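Local atomic coordinates of cryptochrome DASH, chloroplast/mitochondrial (Arabidopsis thaliana, PDB entry 2IJG), a protein that binds FAD and a folate antenna, repairs cyclobutane pyrimidine dimers in single-stranded DNA, binds DNA without sequence preference and may act as a photoreceptor. Residues G394-C399 and E445-S450; K362-W367 and M406-R411. All coordinates share one frame; numbering follows the deposited sequence.

Interaction 1 (G394-C399 and E445-S450); sequences GRQIVC and EDRYFS. With FAD (flavin-adenine dinucleotide), chain B.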
# COMPACT_ATOMS: atom_id res chain seq x y z
N GLY A 394 -3.55 -15.94 0.37
CA GLY A 394 -3.38 -16.26 -1.04
C GLY A 394 -2.03 -15.84 -1.59
O GLY A 394 -1.43 -16.57 -2.38
N ARG A 395 -1.55 -14.67 -1.18
CA ARG A 395 -0.27 -14.19 -1.66
C ARG A 395 0.82 -15.15 -1.24
O ARG A 395 1.74 -15.44 -2.01
CB ARG A 395 0.03 -12.79 -1.12
CG ARG A 395 -1.03 -11.76 -1.49
CD ARG A 395 -0.60 -10.34 -1.10
NE ARG A 395 -1.75 -9.46 -1.00
CZ ARG A 395 -1.70 -8.13 -1.03
NH1 ARG A 395 -0.54 -7.49 -1.16
NH2 ARG A 395 -2.83 -7.43 -0.91
N GLN A 396 0.73 -15.65 -0.01
CA GLN A 396 1.73 -16.59 0.49
C GLN A 396 1.70 -17.86 -0.36
O GLN A 396 2.74 -18.41 -0.72
CB GLN A 396 1.44 -16.96 1.95
CG GLN A 396 1.78 -15.87 2.94
CD GLN A 396 1.63 -16.33 4.37
OE1 GLN A 396 0.53 -16.32 4.92
NE2 GLN A 396 2.73 -16.75 4.98
N ILE A 397 0.49 -18.31 -0.69
CA ILE A 397 0.29 -19.52 -1.49
C ILE A 397 0.80 -19.40 -2.93
O ILE A 397 1.53 -20.27 -3.40
CB ILE A 397 -1.20 -19.92 -1.49
CG1 ILE A 397 -1.64 -20.25 -0.07
CG2 ILE A 397 -1.42 -21.13 -2.41
CD1 ILE A 397 -3.13 -20.45 0.09
N VAL A 398 0.42 -18.33 -3.63
CA VAL A 398 0.86 -18.18 -5.01
C VAL A 398 2.37 -17.94 -5.10
O VAL A 398 2.97 -18.23 -6.12
CB VAL A 398 0.11 -17.02 -5.72
CG1 VAL A 398 -1.39 -17.30 -5.70
CG2 VAL A 398 0.42 -15.69 -5.06
N CYS A 399 2.96 -17.41 -4.04
CA CYS A 399 4.41 -17.17 -4.02
C CYS A 399 5.11 -18.52 -3.92
O CYS A 399 6.05 -18.80 -4.66
CB CYS A 399 4.79 -16.29 -2.82
SG CYS A 399 6.58 -16.29 -2.44
N GLU A 445 8.98 -17.92 6.60
CA GLU A 445 8.12 -18.33 5.50
C GLU A 445 8.84 -19.16 4.44
O GLU A 445 8.31 -19.39 3.34
CB GLU A 445 7.47 -17.11 4.83
CG GLU A 445 6.57 -16.29 5.74
CD GLU A 445 5.60 -17.15 6.54
OE1 GLU A 445 5.10 -18.16 6.00
OE2 GLU A 445 5.33 -16.81 7.72
N ASP A 446 10.05 -19.60 4.75
CA ASP A 446 10.83 -20.39 3.81
C ASP A 446 10.52 -21.87 4.04
O ASP A 446 11.32 -22.60 4.62
CB ASP A 446 12.32 -20.12 4.00
CG ASP A 446 13.19 -21.00 3.12
OD1 ASP A 446 12.79 -21.30 1.97
OD2 ASP A 446 14.29 -21.40 3.58
N ARG A 447 9.36 -22.29 3.56
CA ARG A 447 8.93 -23.68 3.72
C ARG A 447 8.30 -24.24 2.45
O ARG A 447 8.99 -24.43 1.45
CB ARG A 447 7.96 -23.78 4.91
CG ARG A 447 6.93 -22.65 5.00
CD ARG A 447 6.43 -22.53 6.44
NE ARG A 447 5.45 -21.45 6.65
CZ ARG A 447 4.13 -21.59 6.53
NH1 ARG A 447 3.61 -22.76 6.19
NH2 ARG A 447 3.33 -20.55 6.77
N TYR A 448 7.01 -24.52 2.50
CA TYR A 448 6.31 -25.05 1.34
C TYR A 448 4.83 -25.08 1.67
O TYR A 448 4.43 -25.60 2.71
CB TYR A 448 6.78 -26.47 1.01
CG TYR A 448 6.06 -27.05 -0.20
CD1 TYR A 448 6.35 -26.59 -1.49
CD2 TYR A 448 5.07 -28.02 -0.06
CE1 TYR A 448 5.66 -27.08 -2.60
CE2 TYR A 448 4.37 -28.51 -1.16
CZ TYR A 448 4.68 -28.04 -2.43
OH TYR A 448 3.99 -28.52 -3.53
N PHE A 449 4.02 -24.51 0.79
CA PHE A 449 2.59 -24.49 0.99
C PHE A 449 1.91 -25.55 0.14
O PHE A 449 1.93 -25.47 -1.09
CB PHE A 449 2.05 -23.09 0.67
CG PHE A 449 2.47 -22.04 1.65
CD1 PHE A 449 1.53 -21.44 2.49
CD2 PHE A 449 3.81 -21.68 1.77
CE1 PHE A 449 1.93 -20.49 3.43
CE2 PHE A 449 4.21 -20.74 2.71
CZ PHE A 449 3.27 -20.14 3.54
N SER A 450 1.34 -26.54 0.80
CA SER A 450 0.65 -27.64 0.14
C SER A 450 -0.69 -27.15 -0.40
O SER A 450 -1.61 -26.88 0.37
CB SER A 450 0.43 -28.79 1.13
OG SER A 450 -0.38 -29.81 0.57
PA FAD B . -5.18 -7.06 7.72
O1A FAD B . -6.53 -6.71 7.26
O2A FAD B . -4.35 -8.26 7.54
O5B FAD B . -4.40 -5.71 7.96
C5B FAD B . -3.09 -5.65 8.46
C4B FAD B . -2.39 -4.42 7.91
O4B FAD B . -1.02 -4.58 8.34
C3B FAD B . -2.36 -4.30 6.37
O3B FAD B . -3.30 -3.40 5.82
C2B FAD B . -0.91 -3.91 6.08
O2B FAD B . -0.63 -2.54 5.95
C1B FAD B . -0.14 -4.57 7.21
N9A FAD B . 0.32 -5.96 6.95
C8A FAD B . -0.32 -7.15 7.16
N7A FAD B . 0.37 -8.22 6.84
C5A FAD B . 1.56 -7.69 6.38
C6A FAD B . 2.74 -8.32 5.87
N6A FAD B . 2.84 -9.64 5.78
N1A FAD B . 3.77 -7.52 5.49
C2A FAD B . 3.63 -6.17 5.60
N3A FAD B . 2.57 -5.48 6.06
C4A FAD B . 1.55 -6.34 6.44
N1 FAD B . 1.17 -5.61 1.09
C2 FAD B . 1.33 -4.35 0.67
O2 FAD B . 0.73 -3.38 1.22
N3 FAD B . 2.13 -4.12 -0.45
C4 FAD B . 2.86 -5.11 -1.12
O4 FAD B . 3.52 -4.77 -2.11
C4X FAD B . 2.75 -6.45 -0.59
N5 FAD B . 3.43 -7.55 -1.17
C5X FAD B . 3.20 -8.85 -0.63
C6 FAD B . 3.89 -9.98 -1.19
C7 FAD B . 3.71 -11.26 -0.69
C7M FAD B . 4.50 -12.39 -1.35
C8 FAD B . 2.85 -11.49 0.42
C8M FAD B . 2.63 -12.85 1.04
C9 FAD B . 2.14 -10.36 0.99
C9A FAD B . 2.29 -9.07 0.48
N10 FAD B . 1.62 -7.89 0.99
C10 FAD B . 1.87 -6.64 0.48
C1' FAD B . 0.57 -7.75 1.95
C2' FAD B . -0.15 -8.52 3.00
O2' FAD B . -0.53 -9.79 2.46
C3' FAD B . -1.17 -7.38 3.04
O3' FAD B . -0.48 -6.26 3.63
C4' FAD B . -2.48 -7.45 3.82
O4' FAD B . -3.19 -8.57 3.26
C5' FAD B . -3.10 -6.10 3.45
O5' FAD B . -4.39 -5.69 3.93
P FAD B . -5.42 -6.53 4.73
O1P FAD B . -6.53 -5.65 4.92
O2P FAD B . -5.67 -7.79 4.00
O3P FAD B . -4.71 -6.90 6.16
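Phe449 meets the flank of the helix through Gln396 and Ile397, and the ring and the Gln396 side chain account for most of the contact. One face of the ring lies under the backbone O of Gln396, which sits over the ring centre; Phe449 CE1 comes within 3.9 Å of Gln396 CB, and Ile397 CG1 approaches Phe449 CD1 obliquely at 4.2 Å. The opposite face takes the Arg447 guanidinium, whose NH1 is offset toward the rim, so the ring is layered between a helix carbonyl and a charged group.

The polar part is looser. Gln396 places its CG beside the backbone N (chi1 -74°) and then runs out extended, bringing NE2 2.9 Å from Glu445 OE1. The angle is too poor for a hydrogen bond, and the amide and carboxylate planes stand 74° apart. Glu445 OE1 also lies in the plane of the Phe449 ring at its edge, and it pairs with Arg447 NH2 in a salt bridge of 3.1 Å whose hydrogen bond is weak.

On another side of the helix the partner is the cofactor. Arg395 runs along the flavin, its CD 3.4 Å from FAD C9 and its NH1 3.1 Å from FAD N10, while a guanidinium face turns to the ribityl carbons. A salt bridge from NH2 to Asp423 and a hydrogen bond from NE to Met390 O fix the group there. With an alanine here, the Asp423 carboxylate would probably lose its positive mate and a gap would be likely to open beside the flavin.

Helix 392-405 thus joins the cofactor to the loop before helix 451-458 within the FAD-binding domain; helix 375-387 packs on Ile397 and Val398, and helix 410-420 reaches Arg395 and Val398 through Phe417.

Interaction 2 (K362-W367 and M406-R411); sequences KLFESW and MGLDWR
Leu363 and Met406 bring their CA atoms to 7.2 Å, and Phe364 and Leu408 theirs to 7.3 Å, where helix 361-368 lies against the turn between helices 392-405 and 410-420. Gly407 leaves helical geometry just after helix 392-405, with a positive phi of 56° that favours glycine.

Two side chains of the turn do the touching. Met406 reaches toward the helix with its CG opposite the carbonyl carbon (chi1 -62°) and its chain extended at the next torsion, which carries the sulfur to Trp367: SD is 3.9 Å from Trp367 CB and 4.8 Å from the centroid of the five-membered ring. The approach is an oblique Met-aromatic contact, 52° off the ring normal. The side chains of Leu363 and Met406 lie alongside, pointing opposite ways, although the exact place of the terminal methyl is doubtful. Leu408 enters next to them as a forked tip: its CD1 lies 3.6 Å from Phe364 CA and near the plane of the phenyl ring at its edge, while its CD2 faces Leu363 CB at 4.2 Å.

Beyond the turn, Asp409 N-caps helix 410-420. Its OD1 accepts both Arg411 N, through the anti lone pair, and Arg411 NE, through the syn one, and Arg411 NH2 donates to Asp409 OD2 at 2.7 Å, so the guanidinium grips the carboxylate side-on and nearly in plane.

The division of labour is instructive: sulfur, methyl and aromatic groups join the two segments through van der Waals packing and one sulfur-aromatic contact, whereas the charged pair stays within residues 406-411, where it probably steadies the helix start and lowers the cost of keeping the buried carboxylate ionised.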
# COMPACT_ATOMS: atom_id res chain seq x y z
N LYS A 362 6.34 -19.17 -20.89
CA LYS A 362 5.10 -19.93 -20.97
C LYS A 362 4.55 -20.25 -19.58
O LYS A 362 3.37 -20.04 -19.30
CB LYS A 362 5.33 -21.22 -21.75
CG LYS A 362 4.07 -21.95 -22.17
CD LYS A 362 4.39 -23.21 -22.96
CE LYS A 362 5.15 -22.88 -24.25
NZ LYS A 362 5.45 -24.12 -25.04
N LEU A 363 5.42 -20.75 -18.70
CA LEU A 363 5.02 -21.08 -17.34
C LEU A 363 4.52 -19.85 -16.59
O LEU A 363 3.45 -19.88 -15.98
CB LEU A 363 6.18 -21.70 -16.56
CG LEU A 363 6.49 -23.18 -16.77
CD1 LEU A 363 7.62 -23.60 -15.84
CD2 LEU A 363 5.24 -24.01 -16.50
N PHE A 364 5.30 -18.78 -16.63
CA PHE A 364 4.91 -17.55 -15.93
C PHE A 364 3.56 -17.04 -16.43
O PHE A 364 2.75 -16.54 -15.65
CB PHE A 364 5.96 -16.45 -16.12
CG PHE A 364 5.54 -15.14 -15.54
CD1 PHE A 364 5.45 -14.98 -14.16
CD2 PHE A 364 5.16 -14.09 -16.36
CE1 PHE A 364 4.98 -13.79 -13.61
CE2 PHE A 364 4.69 -12.89 -15.81
CZ PHE A 364 4.60 -12.75 -14.43
N GLU A 365 3.33 -17.14 -17.73
CA GLU A 365 2.06 -16.67 -18.30
C GLU A 365 0.85 -17.44 -17.77
O GLU A 365 -0.20 -16.85 -17.54
CB GLU A 365 2.11 -16.72 -19.82
CG GLU A 365 2.33 -15.35 -20.44
CD GLU A 365 2.57 -15.41 -21.93
OE1 GLU A 365 1.78 -16.07 -22.65
OE2 GLU A 365 3.55 -14.78 -22.39
N SER A 366 0.99 -18.75 -17.58
CA SER A 366 -0.12 -19.54 -17.06
C SER A 366 -0.41 -19.14 -15.62
O SER A 366 -1.57 -19.18 -15.18
CB SER A 366 0.21 -21.04 -17.14
OG SER A 366 1.28 -21.38 -16.29
N TRP A 367 0.62 -18.74 -14.88
CA TRP A 367 0.47 -18.31 -13.49
C TRP A 367 -0.27 -16.97 -13.50
O TRP A 367 -1.31 -16.81 -12.87
CB TRP A 367 1.84 -18.13 -12.83
CG TRP A 367 1.80 -17.68 -11.39
CD1 TRP A 367 1.49 -18.45 -10.30
CD2 TRP A 367 2.14 -16.38 -10.88
NE1 TRP A 367 1.64 -17.71 -9.14
CE2 TRP A 367 2.03 -16.44 -9.47
CE3 TRP A 367 2.53 -15.18 -11.48
CZ2 TRP A 367 2.31 -15.34 -8.66
CZ3 TRP A 367 2.81 -14.09 -10.67
CH2 TRP A 367 2.70 -14.18 -9.27
N MET A 406 6.67 -24.19 -9.65
CA MET A 406 7.04 -23.82 -11.01
C MET A 406 8.52 -23.52 -11.16
O MET A 406 9.03 -23.43 -12.28
CB MET A 406 6.23 -22.60 -11.46
CG MET A 406 4.74 -22.82 -11.51
SD MET A 406 3.89 -21.33 -12.06
CE MET A 406 3.62 -21.70 -13.77
N GLY A 407 9.21 -23.37 -10.03
CA GLY A 407 10.64 -23.08 -10.07
C GLY A 407 11.01 -21.85 -10.87
O GLY A 407 12.07 -21.81 -11.50
N LEU A 408 10.17 -20.82 -10.85
CA LEU A 408 10.46 -19.60 -11.59
C LEU A 408 11.19 -18.56 -10.74
O LEU A 408 11.11 -18.58 -9.51
CB LEU A 408 9.17 -18.98 -12.12
CG LEU A 408 8.41 -19.73 -13.21
CD1 LEU A 408 7.08 -19.03 -13.47
CD2 LEU A 408 9.23 -19.76 -14.49
N ASP A 409 11.89 -17.66 -11.42
CA ASP A 409 12.62 -16.55 -10.80
C ASP A 409 11.57 -15.79 -9.99
O ASP A 409 10.64 -15.22 -10.57
CB ASP A 409 13.17 -15.65 -11.92
CG ASP A 409 14.02 -14.49 -11.42
OD1 ASP A 409 13.63 -13.82 -10.44
OD2 ASP A 409 15.07 -14.23 -12.03
N TRP A 410 11.70 -15.77 -8.66
CA TRP A 410 10.72 -15.10 -7.81
C TRP A 410 10.44 -13.64 -8.17
O TRP A 410 9.35 -13.13 -7.87
CB TRP A 410 11.11 -15.19 -6.33
CG TRP A 410 12.32 -14.38 -5.93
CD1 TRP A 410 13.62 -14.81 -5.87
CD2 TRP A 410 12.33 -13.00 -5.51
NE1 TRP A 410 14.44 -13.78 -5.45
CE2 TRP A 410 13.67 -12.67 -5.22
CE3 TRP A 410 11.34 -12.03 -5.36
CZ2 TRP A 410 14.05 -11.39 -4.78
CZ3 TRP A 410 11.72 -10.75 -4.92
CH2 TRP A 410 13.06 -10.45 -4.64
N ARG A 411 11.39 -12.97 -8.80
CA ARG A 411 11.20 -11.58 -9.18
C ARG A 411 10.12 -11.40 -10.24
O ARG A 411 9.55 -10.31 -10.38
CB ARG A 411 12.53 -10.98 -9.65
CG ARG A 411 13.61 -10.99 -8.57
CD ARG A 411 14.95 -10.58 -9.13
NE ARG A 411 15.36 -11.48 -10.20
CZ ARG A 411 16.37 -11.24 -11.03
NH1 ARG A 411 17.07 -10.12 -10.91
NH2 ARG A 411 16.67 -12.11 -11.98

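Overall arrangement
Both contacts depend on helix 392-405 and its exit: interaction 1 uses the first half of the helix, and interaction 2 the turn that follows it. Their segments alternate, so the two contacts cross along the chain, and they meet directly where Trp367 NE1 gives a weak hydrogen bond to Val398 O. Interaction 2 is the buried one, with nonpolar side chains meeting across it. Interaction 1 is only partly buried: an aromatic ring shares its helix flank with a partly exposed ion pair, while the same helix touches the flavin elsewhere. Charge therefore lies beside the partly buried contact and the cofactor, and at a helix start next to the buried one.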